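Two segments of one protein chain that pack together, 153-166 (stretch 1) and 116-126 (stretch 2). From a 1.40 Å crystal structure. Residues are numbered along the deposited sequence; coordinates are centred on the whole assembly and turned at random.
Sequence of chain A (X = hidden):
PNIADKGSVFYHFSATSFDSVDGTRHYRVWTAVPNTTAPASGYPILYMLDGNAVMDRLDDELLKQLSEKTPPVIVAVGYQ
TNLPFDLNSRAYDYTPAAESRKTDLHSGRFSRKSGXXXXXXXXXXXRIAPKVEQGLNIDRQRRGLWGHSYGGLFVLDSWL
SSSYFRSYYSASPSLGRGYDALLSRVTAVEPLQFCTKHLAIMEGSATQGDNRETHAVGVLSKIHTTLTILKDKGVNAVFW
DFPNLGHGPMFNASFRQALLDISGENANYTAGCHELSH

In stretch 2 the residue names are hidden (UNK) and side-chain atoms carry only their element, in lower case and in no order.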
# COMPACT_ATOMS: atom_id res chain seq x y z
N LEU A 153 8.41 2.19 -1.34
CA LEU A 153 9.15 1.84 -2.55
C LEU A 153 8.39 0.79 -3.40
O LEU A 153 8.33 0.93 -4.64
CB LEU A 153 10.54 1.22 -2.25
CG LEU A 153 11.40 2.19 -1.42
CD1 LEU A 153 12.75 1.50 -1.12
CD2 LEU A 153 11.60 3.51 -2.18
N PHE A 154 7.83 -0.17 -2.68
CA PHE A 154 7.07 -1.22 -3.38
C PHE A 154 5.92 -0.59 -4.15
O PHE A 154 5.61 -0.99 -5.28
CB PHE A 154 6.50 -2.25 -2.39
CG PHE A 154 5.75 -3.33 -3.14
CD1 PHE A 154 6.42 -4.34 -3.83
CD2 PHE A 154 4.35 -3.31 -3.16
CE1 PHE A 154 5.69 -5.28 -4.57
CE2 PHE A 154 3.60 -4.24 -3.89
CZ PHE A 154 4.30 -5.23 -4.56
N VAL A 155 5.25 0.42 -3.53
CA VAL A 155 4.12 1.04 -4.27
C VAL A 155 4.55 1.74 -5.52
O VAL A 155 3.94 1.67 -6.58
CB VAL A 155 3.39 2.01 -3.34
CG1 VAL A 155 2.30 2.83 -4.04
CG2 VAL A 155 2.73 1.24 -2.20
N LEU A 156 5.70 2.47 -5.47
CA LEU A 156 6.24 3.13 -6.69
C LEU A 156 6.60 2.09 -7.76
O LEU A 156 6.26 2.26 -8.94
CB LEU A 156 7.47 3.97 -6.37
CG LEU A 156 7.24 5.21 -5.50
CD1 LEU A 156 8.57 5.91 -5.18
CD2 LEU A 156 6.25 6.17 -6.15
N ASP A 157 7.26 1.03 -7.35
CA ASP A 157 7.65 -0.07 -8.22
C ASP A 157 6.40 -0.65 -8.92
O ASP A 157 6.42 -0.98 -10.12
CB ASP A 157 8.45 -1.11 -7.44
CG ASP A 157 9.04 -2.22 -8.30
OD1 ASP A 157 9.83 -1.86 -9.22
OD2 ASP A 157 8.77 -3.43 -8.14
N SER A 158 5.32 -0.74 -8.14
CA SER A 158 4.08 -1.33 -8.67
C SER A 158 3.38 -0.31 -9.56
O SER A 158 2.80 -0.69 -10.60
CB SER A 158 3.16 -1.65 -7.47
OG SER A 158 3.75 -2.66 -6.68
N TRP A 159 3.38 0.98 -9.22
CA TRP A 159 2.79 1.99 -10.12
C TRP A 159 3.47 1.92 -11.49
O TRP A 159 2.90 2.07 -12.57
CB TRP A 159 3.02 3.40 -9.50
CG TRP A 159 2.40 4.49 -10.35
CD1 TRP A 159 1.09 4.94 -10.33
CD2 TRP A 159 3.05 5.29 -11.33
NE1 TRP A 159 0.93 5.94 -11.25
CE2 TRP A 159 2.14 6.19 -11.89
CE3 TRP A 159 4.37 5.31 -11.80
CZ2 TRP A 159 2.46 7.11 -12.89
CZ3 TRP A 159 4.71 6.22 -12.79
CH2 TRP A 159 3.79 7.10 -13.32
N LEU A 160 4.78 1.63 -11.52
CA LEU A 160 5.53 1.50 -12.79
C LEU A 160 5.15 0.26 -13.55
O LEU A 160 5.18 0.28 -14.78
CB LEU A 160 7.06 1.45 -12.53
CG LEU A 160 7.67 2.81 -12.20
CD1 LEU A 160 9.07 2.61 -11.59
CD2 LEU A 160 7.70 3.67 -13.46
N SER A 161 4.83 -0.83 -12.86
CA SER A 161 4.75 -2.12 -13.57
C SER A 161 3.36 -2.72 -13.60
O SER A 161 3.05 -3.60 -14.43
CB SER A 161 5.74 -3.08 -12.93
OG SER A 161 7.03 -2.50 -12.68
N SER A 162 2.44 -2.33 -12.77
CA SER A 162 1.20 -3.11 -12.56
C SER A 162 0.09 -2.58 -13.45
O SER A 162 0.05 -1.38 -13.70
CB SER A 162 0.76 -2.96 -11.08
OG SER A 162 -0.47 -3.70 -10.87
N SER A 163 -0.82 -3.45 -13.88
CA SER A 163 -2.11 -2.97 -14.41
C SER A 163 -3.24 -3.33 -13.47
O SER A 163 -4.45 -3.21 -13.80
CB SER A 163 -2.41 -3.55 -15.80
OG SER A 163 -2.28 -4.97 -15.69
N TYR A 164 -2.96 -3.81 -12.28
CA TYR A 164 -3.99 -4.39 -11.43
C TYR A 164 -4.64 -3.36 -10.52
O TYR A 164 -5.81 -3.41 -10.18
CB TYR A 164 -3.39 -5.52 -10.56
CG TYR A 164 -4.41 -6.38 -9.87
CD1 TYR A 164 -5.09 -7.39 -10.58
CD2 TYR A 164 -4.70 -6.19 -8.53
CE1 TYR A 164 -6.04 -8.19 -9.94
CE2 TYR A 164 -5.63 -7.02 -7.93
CZ TYR A 164 -6.31 -8.01 -8.61
OH TYR A 164 -7.23 -8.71 -7.84
N PHE A 165 -3.83 -2.42 -10.00
CA PHE A 165 -4.35 -1.41 -9.12
C PHE A 165 -4.65 -0.10 -9.82
O PHE A 165 -4.00 0.23 -10.81
CB PHE A 165 -3.35 -1.11 -7.95
CG PHE A 165 -3.05 -2.33 -7.13
CD1 PHE A 165 -3.87 -2.76 -6.08
CD2 PHE A 165 -1.92 -3.08 -7.44
CE1 PHE A 165 -3.53 -3.93 -5.43
CE2 PHE A 165 -1.63 -4.25 -6.77
CZ PHE A 165 -2.42 -4.67 -5.71
N ARG A 166 -5.60 0.69 -9.32
CA ARG A 166 -5.87 1.99 -9.89
C ARG A 166 -5.34 3.13 -9.03
O ARG A 166 -5.09 4.22 -9.56
CB ARG A 166 -7.40 2.13 -10.06
CG ARG A 166 -7.87 1.17 -11.17
CD ARG A 166 -7.45 1.70 -12.54
NE ARG A 166 -8.33 2.78 -12.99
CZ ARG A 166 -9.30 2.66 -13.89
NH1 ARG A 166 -9.56 1.50 -14.46
NH2 ARG A 166 -10.03 3.72 -14.22
N UNK A 116 13.14 -8.54 -4.01
CA UNK A 116 12.05 -9.48 -4.26
C UNK A 116 10.76 -8.82 -4.74
O UNK A 116 9.71 -9.56 -4.81
N UNK A 117 10.71 -7.54 -5.06
CA UNK A 117 9.42 -6.89 -5.34
C UNK A 117 8.70 -7.57 -6.48
O UNK A 117 7.49 -7.68 -6.42
o UNK A 117 10.44 -5.20 -6.72
c UNK A 117 9.57 -5.39 -5.63
N UNK A 118 9.35 -8.00 -7.57
CA UNK A 118 8.52 -8.54 -8.67
C UNK A 118 7.93 -9.86 -8.27
O UNK A 118 6.76 -10.12 -8.65
c UNK A 118 9.80 -7.37 -10.53
c UNK A 118 9.40 -8.67 -9.90
o UNK A 118 9.24 -6.31 -10.30
n UNK A 118 10.78 -7.44 -11.44
N UNK A 119 8.63 -10.69 -7.51
CA UNK A 119 8.01 -11.97 -7.12
C UNK A 119 6.91 -11.74 -6.11
O UNK A 119 5.92 -12.49 -6.15
c UNK A 119 10.28 -13.20 -7.33
c UNK A 119 9.04 -12.92 -6.49
o UNK A 119 11.38 -12.93 -6.86
n UNK A 119 10.10 -13.75 -8.50
N UNK A 120 7.07 -10.73 -5.24
CA UNK A 120 5.99 -10.46 -4.26
C UNK A 120 4.80 -9.88 -5.03
O UNK A 120 3.65 -10.27 -4.68
c UNK A 120 4.07 -7.38 -1.22
c UNK A 120 5.43 -9.08 -2.20
c UNK A 120 3.40 -8.31 -0.44
c UNK A 120 5.09 -7.73 -2.10
c UNK A 120 4.79 -10.04 -1.43
c UNK A 120 3.79 -9.64 -0.51
c UNK A 120 6.53 -9.49 -3.21
N UNK A 121 4.99 -9.04 -6.01
CA UNK A 121 3.86 -8.51 -6.79
C UNK A 121 3.17 -9.68 -7.50
O UNK A 121 1.93 -9.64 -7.57
n UNK A 121 6.01 -4.11 -7.92
c UNK A 121 4.31 -7.43 -7.75
n UNK A 121 6.92 -5.09 -9.79
c UNK A 121 3.40 -5.36 -8.97
c UNK A 121 3.07 -6.77 -8.43
n UNK A 121 4.73 -5.37 -9.49
c UNK A 121 5.86 -4.83 -9.02
N UNK A 122 3.89 -10.67 -8.04
CA UNK A 122 3.18 -11.79 -8.70
C UNK A 122 2.38 -12.51 -7.67
O UNK A 122 1.22 -12.92 -7.92
o UNK A 122 3.18 -15.17 -11.76
n UNK A 122 4.85 -13.56 -11.75
c UNK A 122 4.28 -12.70 -9.30
c UNK A 122 3.90 -14.33 -11.21
c UNK A 122 3.74 -14.07 -9.72
N UNK A 123 2.87 -12.77 -6.48
CA UNK A 123 2.12 -13.42 -5.42
C UNK A 123 0.86 -12.60 -5.13
O UNK A 123 -0.29 -13.10 -5.01
c UNK A 123 2.16 -13.83 -2.87
c UNK A 123 3.01 -13.66 -1.61
c UNK A 123 2.95 -13.53 -4.13
c UNK A 123 1.65 -15.26 -2.92
N UNK A 124 1.04 -11.30 -4.95
CA UNK A 124 -0.09 -10.42 -4.53
C UNK A 124 -1.15 -10.39 -5.59
O UNK A 124 -2.34 -10.53 -5.23
c UNK A 124 -0.52 -7.95 -3.81
c UNK A 124 0.19 -6.61 -3.69
c UNK A 124 -1.20 -8.35 -2.50
c UNK A 124 0.50 -9.03 -4.24
N UNK A 125 -0.79 -10.16 -6.84
CA UNK A 125 -1.78 -9.92 -7.92
C UNK A 125 -2.38 -11.20 -8.47
O UNK A 125 -3.58 -11.18 -8.87
o UNK A 125 -0.27 -7.22 -10.93
c UNK A 125 -0.25 -6.84 -9.75
c UNK A 125 -0.70 -7.73 -8.60
c UNK A 125 -1.15 -9.11 -9.06
o UNK A 125 0.13 -5.71 -9.40
N UNK A 126 -1.62 -12.29 -8.50
CA UNK A 126 -2.19 -13.50 -9.11
C UNK A 126 -2.63 -14.54 -8.12
O UNK A 126 -3.31 -15.52 -8.51
c UNK A 126 -0.47 -13.17 -10.96
o UNK A 126 -0.19 -14.89 -9.30
c UNK A 126 -1.17 -14.19 -10.06
O HOH W 1 11.33 -4.00 -10.03
O HOH W 2 -0.16 -6.24 -13.33

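Position 116 has no side-chain atoms. It sits just before the helix, at the N-cap, and touches nothing on stretch 1. It is Gly116.

Position 117 carries one carbon and then one oxygen. The oxygen lies 2.8 Å from OD2 of Asp157. A two-atom side chain ending in oxygen is serine, Ser117, and its hydroxyl donates a hydrogen bond to that carboxylate. Its backbone O also meets the edge of the Phe154 ring, 3.5 Å from Phe154 CE1.

Position 118 has two carbons, the second carrying one oxygen and one nitrogen. The oxygen lies 3.6 Å from Asp157 OD2. This short amide is Asn118. Water 1 links it to stretch 1, donating to Asn118 OD1 at 3.1 Å and to Asp157 OD1 at 2.7 Å.

Position 119 has the same set of atoms but does not reach stretch 1. It is Asn119.

Position 120 has one carbon and then a six-carbon ring with no oxygen. A ring carbon lies 3.5 Å from Phe154 CE1. It is Phe120. Its edge meets the face of the Phe154 ring. The centroids are 5.1 Å apart and the planes lie at 61°.

Position 121 shows three carbons, a nitrogen, then a carbon bearing two more nitrogens. One end nitrogen lies 2.9 Å from Asp157 OD2 and 3.0 Å from Ser158 OG. That guanidinium marks Arg121. Its NH2 makes the salt bridge to Asp157 and also donates to Ser158 OG. Its NH1 donates to the same Asp157 OD2 at 3.0 Å.

Position 122 has three carbons, the third with one oxygen and one nitrogen. It does not reach stretch 1. It is Gln122.

Position 123 has four carbons, forked at the second, and is also out of reach. It is Leu123.

Position 124 has the same forked set, but points toward stretch 1. One end carbon packs 3.8 Å from Phe165 CZ and 4.2 Å from Phe154 CE2. It is Leu124.

Position 125 has three carbons, the third with two oxygens. One oxygen lies 2.6 Å from Ser162 OG. This carboxylate is Glu125. Ser162 OG donates to its OE2. Water 2 donates to its OE1 at 2.6 Å and accepts from Ser163 N at 2.9 Å.

Position 126 has one carbon carrying an oxygen and a carbon. It points away. It is Thr126.

The two helices cross at -73°. Their side chains interlock. Arg121 fits among Phe154, Asp157, Ser158 and Ser161, while Phe154 fits among Ser117, Phe120, Arg121 and Leu124. The Arg121 pocket is mostly polar. Apolar packing joins Phe154 to Phe120 and Leu124, and Phe165 to Leu124. Beyond the first helix, Ser162 holds Glu125.

Stretch 2 (116-126) GSNNFRQLLET
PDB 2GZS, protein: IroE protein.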